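Local coordinates for protein alpha-2,3-sialyltransferase (Campylobacter jejuni, PDB 2P2V) that probably transfers sialic acid from a CMP-activated donor to an acceptor sugar through an alpha-2,3 linkage, this chain being the N-terminal part of a longer membrane-associated glycosyltransferase, at residues A[55-58]-A[59-63]; A[70-73]-A[74-78]; A[132-135]-A[136-139]. All coordinates share one frame; numbering follows the deposited sequence.

How the contacts relate
From the N terminus, contact 1 comes first: residues 55-63 turn the loop that follows strand 44-48 back into the parallel sheet at strand 62-68. Beyond that strand, contact 2 (70-78) marks where the chain leaves the sheet and starts helix 73-85, next to the bound CMP-sialic acid analogue. Contact 3 lies further on, within helix 131-144, and inside the chain touches neither of the others; its centre is about 33 Å from that of contact 1, across the centre of the chain. The three follow in series, each a local closure, and none nests or crosses. In the tetramer, contact 2 of one subunit meets contact 3 of another, through an H78-Y139 hydrogen bond.

Contact 1. Residues A[55-58]-A[59-63]; sequences DKYY and LGKKI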
loop_
_atom_site.group_PDB
_atom_site.type_symbol
_atom_site.label_atom_id
_atom_site.label_comp_id
_atom_site.label_asym_id
_atom_site.label_seq_id
_atom_site.Cartn_x
_atom_site.Cartn_y
_atom_site.Cartn_z
ATOM N N ASP A 55 -0.153 -22.137 -38.717
ATOM C CA ASP A 55 -0.262 -23.529 -39.191
ATOM C C ASP A 55 1.106 -24.223 -39.252
ATOM O O ASP A 55 1.205 -25.450 -39.333
ATOM C CB ASP A 55 -0.988 -23.555 -40.554
ATOM C CG ASP A 55 -0.226 -22.825 -41.667
ATOM O OD1 ASP A 55 0.237 -21.672 -41.488
ATOM O OD2 ASP A 55 -0.101 -23.414 -42.761
ATOM N N LYS A 56 2.174 -23.439 -39.198
ATOM C CA LYS A 56 3.510 -24.011 -39.141
ATOM C C LYS A 56 4.287 -23.243 -38.099
ATOM O O LYS A 56 3.927 -22.128 -37.740
ATOM C CB LYS A 56 4.241 -23.885 -40.506
ATOM C CG LYS A 56 3.428 -24.409 -41.702
ATOM C CD LYS A 56 4.167 -24.253 -43.015
ATOM C CE LYS A 56 3.333 -24.901 -44.118
ATOM N NZ LYS A 56 3.965 -24.631 -45.431
ATOM N N TYR A 57 5.378 -23.823 -37.643
ATOM C CA TYR A 57 6.211 -23.140 -36.690
ATOM C C TYR A 57 7.090 -22.112 -37.385
ATOM O O TYR A 57 8.309 -22.316 -37.467
ATOM C CB TYR A 57 7.066 -24.127 -35.919
ATOM C CG TYR A 57 6.276 -24.955 -34.922
ATOM C CD1 TYR A 57 5.747 -24.365 -33.746
ATOM C CD2 TYR A 57 6.045 -26.317 -35.145
ATOM C CE1 TYR A 57 5.035 -25.113 -32.828
ATOM C CE2 TYR A 57 5.312 -27.080 -34.232
ATOM C CZ TYR A 57 4.821 -26.465 -33.076
ATOM O OH TYR A 57 4.128 -27.204 -32.172
ATOM N N TYR A 58 6.492 -20.995 -37.810
ATOM C CA TYR A 58 7.258 -19.959 -38.568
ATOM C C TYR A 58 8.481 -19.386 -37.868
ATOM O O TYR A 58 9.409 -18.899 -38.533
ATOM C CB TYR A 58 6.367 -18.866 -39.124
ATOM C CG TYR A 58 5.322 -19.404 -40.083
ATOM C CD1 TYR A 58 5.676 -19.800 -41.403
ATOM C CD2 TYR A 58 3.985 -19.535 -39.692
ATOM C CE1 TYR A 58 4.700 -20.318 -42.298
ATOM C CE2 TYR A 58 3.009 -20.037 -40.583
ATOM C CZ TYR A 58 3.382 -20.424 -41.883
ATOM O OH TYR A 58 2.418 -20.919 -42.737
ATOM N N LEU A 59 8.505 -19.426 -36.531
ATOM C CA LEU A 59 9.686 -18.990 -35.791
ATOM C C LEU A 59 10.164 -20.034 -34.774
ATOM O O LEU A 59 10.866 -19.716 -33.822
ATOM C CB LEU A 59 9.417 -17.633 -35.136
ATOM C CG LEU A 59 9.578 -16.441 -36.073
ATOM C CD1 LEU A 59 9.215 -15.172 -35.329
ATOM C CD2 LEU A 59 11.046 -16.357 -36.565
ATOM N N GLY A 60 9.803 -21.297 -34.998
ATOM C CA GLY A 60 10.256 -22.383 -34.148
ATOM C C GLY A 60 9.335 -22.524 -32.935
ATOM O O GLY A 60 8.282 -21.877 -32.859
ATOM N N LYS A 61 9.748 -23.380 -32.005
ATOM C CA LYS A 61 8.894 -23.804 -30.892
ATOM C C LYS A 61 9.233 -23.086 -29.594
ATOM O O LYS A 61 8.440 -23.136 -28.635
ATOM C CB LYS A 61 9.037 -25.318 -30.679
ATOM C CG LYS A 61 8.471 -26.210 -31.797
ATOM C CD LYS A 61 8.584 -27.697 -31.399
ATOM C CE LYS A 61 7.552 -28.061 -30.297
ATOM N NZ LYS A 61 7.696 -29.415 -29.625
ATOM N N LYS A 62 10.432 -22.472 -29.536
ATOM C CA LYS A 62 10.938 -21.824 -28.326
ATOM C C LYS A 62 10.636 -20.325 -28.318
ATOM O O LYS A 62 11.202 -19.560 -29.110
ATOM C CB LYS A 62 12.430 -22.098 -28.114
ATOM C CG LYS A 62 12.750 -23.589 -28.324
ATOM C CD LYS A 62 14.059 -23.994 -27.696
ATOM C CE LYS A 62 14.172 -25.509 -27.708
ATOM N NZ LYS A 62 15.538 -26.016 -27.283
ATOM N N ILE A 63 9.651 -19.937 -27.488
ATOM C CA ILE A 63 9.301 -18.537 -27.290
ATOM C C ILE A 63 9.876 -17.993 -25.966
ATOM O O ILE A 63 9.658 -18.574 -24.873
ATOM C CB ILE A 63 7.735 -18.306 -27.404
ATOM C CG1 ILE A 63 7.205 -18.789 -28.751
ATOM C CG2 ILE A 63 7.483 -16.822 -27.273
ATOM C CD1 ILE A 63 5.659 -19.022 -28.791
#
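L59 sits at the third position of the turn that brings G60 back to Y57; its side chain points away from the turn, onto I23 and A25 of strand 21-25 and V45 of strand 44-48. G60 then closes the turn: its N donates to Y57 O at 3.1 Å, with a fairly straight N-H...O angle of 165°, though it reaches the oxygen from above the carbonyl plane. The positive phi of G60 (85°) would press a CB against the carbonyl oxygen of L59, a reason for glycine here. K61 follows and sets its CG over one face of the Y57 ring. This CG is 3.7 Å from the ring centroid, almost exactly over the middle, a CH-pi contact; K61 CE passes 4.0 Å from Y57 OH. A bend at chi3 (73°) turns CE toward the hydroxyl end of Y57, and there both polar tips find backbone carbonyls: Y57 OH bonds to E88 O and K61 NZ to N87 O. Y89 meets the tyrosine ring edge-to-face. With K62 and I63 the chain enters strand 62-68. The whole is a type I beta turn, Y57 to G60, feeding a strand of the parallel sheet.

Contact 2. Residues A[70-73]-A[74-78]; sequences PGVF and LQQYH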
loop_
_atom_site.group_PDB
_atom_site.type_symbol
_atom_site.label_atom_id
_atom_site.label_comp_id
_atom_site.label_asym_id
_atom_site.label_seq_id
_atom_site.Cartn_x
_atom_site.Cartn_y
_atom_site.Cartn_z
ATOM N N PRO A 70 -5.104 -7.449 -21.751
ATOM C CA PRO A 70 -5.760 -7.695 -20.485
ATOM C C PRO A 70 -7.155 -8.256 -20.701
ATOM O O PRO A 70 -7.603 -9.022 -19.895
ATOM C CB PRO A 70 -5.907 -6.308 -19.898
ATOM C CG PRO A 70 -4.753 -5.536 -20.474
ATOM C CD PRO A 70 -4.645 -6.046 -21.876
ATOM N N GLY A 71 -7.814 -7.819 -21.762
ATOM C CA GLY A 71 -9.272 -8.144 -21.963
ATOM C C GLY A 71 -9.557 -9.621 -22.239
ATOM O O GLY A 71 -10.680 -10.093 -22.028
ATOM N N VAL A 72 -8.543 -10.351 -22.700
ATOM C CA VAL A 72 -8.622 -11.784 -22.950
ATOM C C VAL A 72 -7.526 -12.494 -22.203
ATOM O O VAL A 72 -7.257 -13.642 -22.471
ATOM C CB VAL A 72 -8.478 -12.120 -24.473
ATOM C CG1 VAL A 72 -9.732 -11.589 -25.237
ATOM C CG2 VAL A 72 -7.229 -11.433 -25.055
ATOM N N PHE A 73 -6.942 -11.850 -21.197
ATOM C CA PHE A 73 -5.793 -12.537 -20.504
ATOM C C PHE A 73 -6.169 -13.839 -19.862
ATOM O O PHE A 73 -5.413 -14.806 -19.871
ATOM C CB PHE A 73 -5.129 -11.602 -19.477
ATOM C CG PHE A 73 -3.772 -12.095 -19.047
ATOM C CD1 PHE A 73 -2.650 -11.840 -19.869
ATOM C CD2 PHE A 73 -3.628 -12.855 -17.907
ATOM C CE1 PHE A 73 -1.403 -12.328 -19.491
ATOM C CE2 PHE A 73 -2.350 -13.368 -17.519
ATOM C CZ PHE A 73 -1.254 -13.076 -18.356
ATOM N N LEU A 74 -7.354 -13.875 -19.219
ATOM C CA LEU A 74 -7.757 -15.123 -18.573
ATOM C C LEU A 74 -7.717 -16.308 -19.526
ATOM O O LEU A 74 -7.190 -17.360 -19.174
ATOM C CB LEU A 74 -9.200 -14.962 -17.991
ATOM C CG LEU A 74 -9.757 -16.184 -17.219
ATOM C CD1 LEU A 74 -9.309 -16.212 -15.801
ATOM C CD2 LEU A 74 -11.304 -16.011 -17.228
ATOM N N GLN A 75 -8.347 -16.166 -20.704
ATOM C CA GLN A 75 -8.346 -17.251 -21.688
ATOM C C GLN A 75 -6.924 -17.492 -22.265
ATOM O O GLN A 75 -6.488 -18.637 -22.423
ATOM C CB GLN A 75 -9.335 -16.938 -22.808
ATOM C CG GLN A 75 -10.788 -16.873 -22.286
ATOM C CD GLN A 75 -11.232 -15.501 -21.765
ATOM O OE1 GLN A 75 -10.418 -14.607 -21.503
ATOM N NE2 GLN A 75 -12.568 -15.333 -21.605
ATOM N N GLN A 76 -6.182 -16.415 -22.507
ATOM C CA GLN A 76 -4.869 -16.618 -23.152
ATOM C C GLN A 76 -3.894 -17.289 -22.191
ATOM O O GLN A 76 -3.003 -18.078 -22.614
ATOM C CB GLN A 76 -4.275 -15.277 -23.568
ATOM C CG GLN A 76 -4.951 -14.510 -24.672
ATOM C CD GLN A 76 -4.836 -15.137 -26.031
ATOM O OE1 GLN A 76 -4.723 -16.359 -26.187
ATOM N NE2 GLN A 76 -4.823 -14.281 -27.043
ATOM N N TYR A 77 -3.975 -16.926 -20.915
ATOM C CA TYR A 77 -3.105 -17.574 -19.887
ATOM C C TYR A 77 -3.327 -19.090 -19.874
ATOM O O TYR A 77 -2.416 -19.867 -19.903
ATOM C CB TYR A 77 -3.414 -16.973 -18.514
ATOM C CG TYR A 77 -2.542 -17.495 -17.391
ATOM C CD1 TYR A 77 -1.254 -16.973 -17.188
ATOM C CD2 TYR A 77 -2.973 -18.517 -16.560
ATOM C CE1 TYR A 77 -0.443 -17.468 -16.153
ATOM C CE2 TYR A 77 -2.160 -19.015 -15.498
ATOM C CZ TYR A 77 -0.929 -18.450 -15.304
ATOM O OH TYR A 77 -0.203 -18.965 -14.259
ATOM N N HIS A 78 -4.605 -19.492 -19.836
ATOM C CA HIS A 78 -4.968 -20.894 -19.888
ATOM C C HIS A 78 -4.493 -21.528 -21.226
ATOM O O HIS A 78 -3.937 -22.634 -21.240
ATOM C CB HIS A 78 -6.530 -20.911 -19.786
ATOM C CG HIS A 78 -7.128 -22.246 -20.111
ATOM N ND1 HIS A 78 -6.744 -23.406 -19.483
ATOM C CD2 HIS A 78 -8.104 -22.590 -20.989
ATOM C CE1 HIS A 78 -7.412 -24.422 -20.000
ATOM N NE2 HIS A 78 -8.248 -23.946 -20.914
HETATM O O HOH W 1 -8.964 -11.292 -18.780
HETATM O O HOH W 2 -11.086 -12.349 -20.061
#
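V72 and Q76 meet one turn apart at the start of helix 73-85, where V72 is the N-cap residue and the chain comes off strand 62-68 of the parallel sheet. Backbone bonds set the first turn. Q76 N donates to V72 O at 3.0 Å, and Y77 N to F73 O at 2.8 Å; just before them F73 N reaches back to P70 O. Two waters extend the pattern: one donates a hydrogen bond to P70 O and accepts one from L74 N, the other donates to both G71 O and Q75 OE1, where a bend at chi2 (88°) folds the Q75 amide back toward the cap. Side-chain bonds lead outward. The Q76 amide is held by Y52 OH at OE1 and, weakly, by Q50 at NE2; Y77 OH bonds to D119, and H78 ND1 to Y139 of the second subunit.

Apolar packing comes next. V72 CG2 and Q76 CG lie side by side, 3.8 Å apart, and both residues touch the bound CMP-sialic acid analogue, so this turn forms part of the donor pocket. Of the aromatic residues, F73 and Y77 meet obliquely, planes at 34°, and F117 meets both rings. Between the two rings of the pair the closest atoms are F73 CE2 and Y77 CD1, 3.8 Å apart.

Contact 3. Residues A[132-135]-A[136-139]; sequences EFYA and YIKY. With EDO (1,2-ethanediol), chain J.
F133 and I137 fit together one turn apart on helix 131-144. The methyl CG2 of I137 is the bump and the phenyl face the surface that receives it: CG2 lies 3.7 Å from the centroid of the F133 ring, over the face but shifted toward the rim, close to CZ. The other branch of I137 explains this fit. CG1 stands between backbone N and carbonyl carbon (chi1 67°), which leaves CG2 beside the N and over the phenylalanine, while CD1 runs on toward F133 CE2. Y136 comes to F133 from another direction, its ring plane at 41° to the phenyl, with the CD1 atoms of F133 and Y136 4.1 Å apart. The in-plane edge of the tyrosine ring meets F133 O, and its OH bonds to E212.

On another flank of the helix the extended K138 chain crosses the Y134 ring, with CD above one face toward its rim and CE at the hydroxyl end, 3.5 Å from Y134 CZ. Beyond it NZ makes a weak bond to Y134 OH at 3.3 Å. The stronger partners of that ammonium are carbonyls, N100 O of the same chain and N115 O of the third subunit.

Four i to i+4 backbone bonds hold the frame, the shortest from I137 N to F133 O at 2.8 Å. At the start, E132 OE1 accepts a hydrogen bond, 2.6 Å, from O2 of an ethanediol that probably came from the crystallisation liquor.

A135, K138 and Y139 face the third subunit, where Y139 OH bonds to Q82 NE2. Within the chain, the F133, Y136 and I137 side chains pack on helix 207-221, through L217, L216 and Y209, while Y134 rests on helix 124-127.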
loop_
_atom_site.group_PDB
_atom_site.type_symbol
_atom_site.label_atom_id
_atom_site.label_comp_id
_atom_site.label_asym_id
_atom_site.label_seq_id
_atom_site.Cartn_x
_atom_site.Cartn_y
_atom_site.Cartn_z
ATOM N N GLU A 132 11.331 8.450 -20.735
ATOM C CA GLU A 132 10.934 9.373 -21.747
ATOM C C GLU A 132 9.849 8.766 -22.670
ATOM O O GLU A 132 8.843 9.444 -22.996
ATOM C CB GLU A 132 12.170 9.838 -22.537
ATOM C CG GLU A 132 11.793 10.670 -23.739
ATOM C CD GLU A 132 12.970 11.380 -24.418
ATOM O OE1 GLU A 132 14.128 11.149 -23.984
ATOM O OE2 GLU A 132 12.683 12.146 -25.384
ATOM N N PHE A 133 10.024 7.501 -23.049
ATOM C CA PHE A 133 9.116 6.832 -24.016
ATOM C C PHE A 133 7.758 6.625 -23.327
ATOM O O PHE A 133 6.670 6.909 -23.910
ATOM C CB PHE A 133 9.680 5.486 -24.458
ATOM C CG PHE A 133 8.792 4.780 -25.432
ATOM C CD1 PHE A 133 8.732 5.178 -26.764
ATOM C CD2 PHE A 133 7.948 3.721 -24.985
ATOM C CE1 PHE A 133 7.896 4.529 -27.686
ATOM C CE2 PHE A 133 7.053 3.064 -25.924
ATOM C CZ PHE A 133 7.026 3.461 -27.241
ATOM N N TYR A 134 7.826 6.248 -22.069
ATOM C CA TYR A 134 6.590 5.990 -21.269
ATOM C C TYR A 134 5.761 7.253 -21.111
ATOM O O TYR A 134 4.533 7.229 -21.256
ATOM C CB TYR A 134 6.982 5.477 -19.902
ATOM C CG TYR A 134 5.851 4.868 -19.070
ATOM C CD1 TYR A 134 5.564 5.337 -17.800
ATOM C CD2 TYR A 134 5.229 3.687 -19.520
ATOM C CE1 TYR A 134 4.620 4.665 -16.968
ATOM C CE2 TYR A 134 4.246 3.025 -18.714
ATOM C CZ TYR A 134 3.968 3.518 -17.462
ATOM O OH TYR A 134 3.018 2.855 -16.673
ATOM N N ALA A 135 6.405 8.388 -20.793
ATOM C CA ALA A 135 5.684 9.645 -20.742
ATOM C C ALA A 135 5.119 10.041 -22.092
ATOM O O ALA A 135 4.013 10.607 -22.181
ATOM C CB ALA A 135 6.589 10.774 -20.169
ATOM N N TYR A 136 5.866 9.786 -23.167
ATOM C CA TYR A 136 5.387 10.117 -24.507
ATOM C C TYR A 136 4.159 9.277 -24.915
ATOM O O TYR A 136 3.151 9.819 -25.451
ATOM C CB TYR A 136 6.567 9.909 -25.502
ATOM C CG TYR A 136 6.200 9.588 -26.927
ATOM C CD1 TYR A 136 6.117 8.281 -27.348
ATOM C CD2 TYR A 136 5.998 10.598 -27.878
ATOM C CE1 TYR A 136 5.797 7.961 -28.636
ATOM C CE2 TYR A 136 5.682 10.281 -29.227
ATOM C CZ TYR A 136 5.600 8.947 -29.577
ATOM O OH TYR A 136 5.285 8.552 -30.859
ATOM N N ILE A 137 4.184 7.991 -24.621
ATOM C CA ILE A 137 2.956 7.151 -24.968
ATOM C C ILE A 137 1.784 7.504 -24.101
ATOM O O ILE A 137 0.627 7.485 -24.580
ATOM C CB ILE A 137 3.264 5.640 -25.039
ATOM C CG1 ILE A 137 3.637 5.011 -23.651
ATOM C CG2 ILE A 137 4.394 5.362 -26.097
ATOM C CD1 ILE A 137 3.775 3.453 -23.654
ATOM N N LYS A 138 2.009 7.834 -22.829
ATOM C CA LYS A 138 0.846 8.238 -22.003
ATOM C C LYS A 138 0.243 9.547 -22.435
ATOM O O LYS A 138 -1.005 9.667 -22.461
ATOM C CB LYS A 138 1.196 8.244 -20.502
ATOM C CG LYS A 138 1.604 6.829 -20.010
ATOM C CD LYS A 138 1.376 6.751 -18.529
ATOM C CE LYS A 138 1.049 5.334 -18.181
ATOM N NZ LYS A 138 0.669 5.148 -16.794
ATOM N N TYR A 139 1.086 10.514 -22.801
ATOM C CA TYR A 139 0.614 11.819 -23.245
ATOM C C TYR A 139 -0.233 11.607 -24.518
ATOM O O TYR A 139 -1.345 12.126 -24.640
ATOM C CB TYR A 139 1.797 12.753 -23.569
ATOM C CG TYR A 139 1.383 14.127 -24.052
ATOM C CD1 TYR A 139 0.514 14.923 -23.296
ATOM C CD2 TYR A 139 1.899 14.674 -25.259
ATOM C CE1 TYR A 139 0.142 16.203 -23.727
ATOM C CE2 TYR A 139 1.524 15.974 -25.689
ATOM C CZ TYR A 139 0.632 16.715 -24.938
ATOM O OH TYR A 139 0.211 17.986 -25.313
HETATM C C1 EDO J . 18.334 10.675 -24.797
HETATM O O1 EDO J . 18.896 9.490 -25.357
HETATM C C2 EDO J . 17.320 11.205 -25.799
HETATM O O2 EDO J . 16.352 11.976 -25.086
#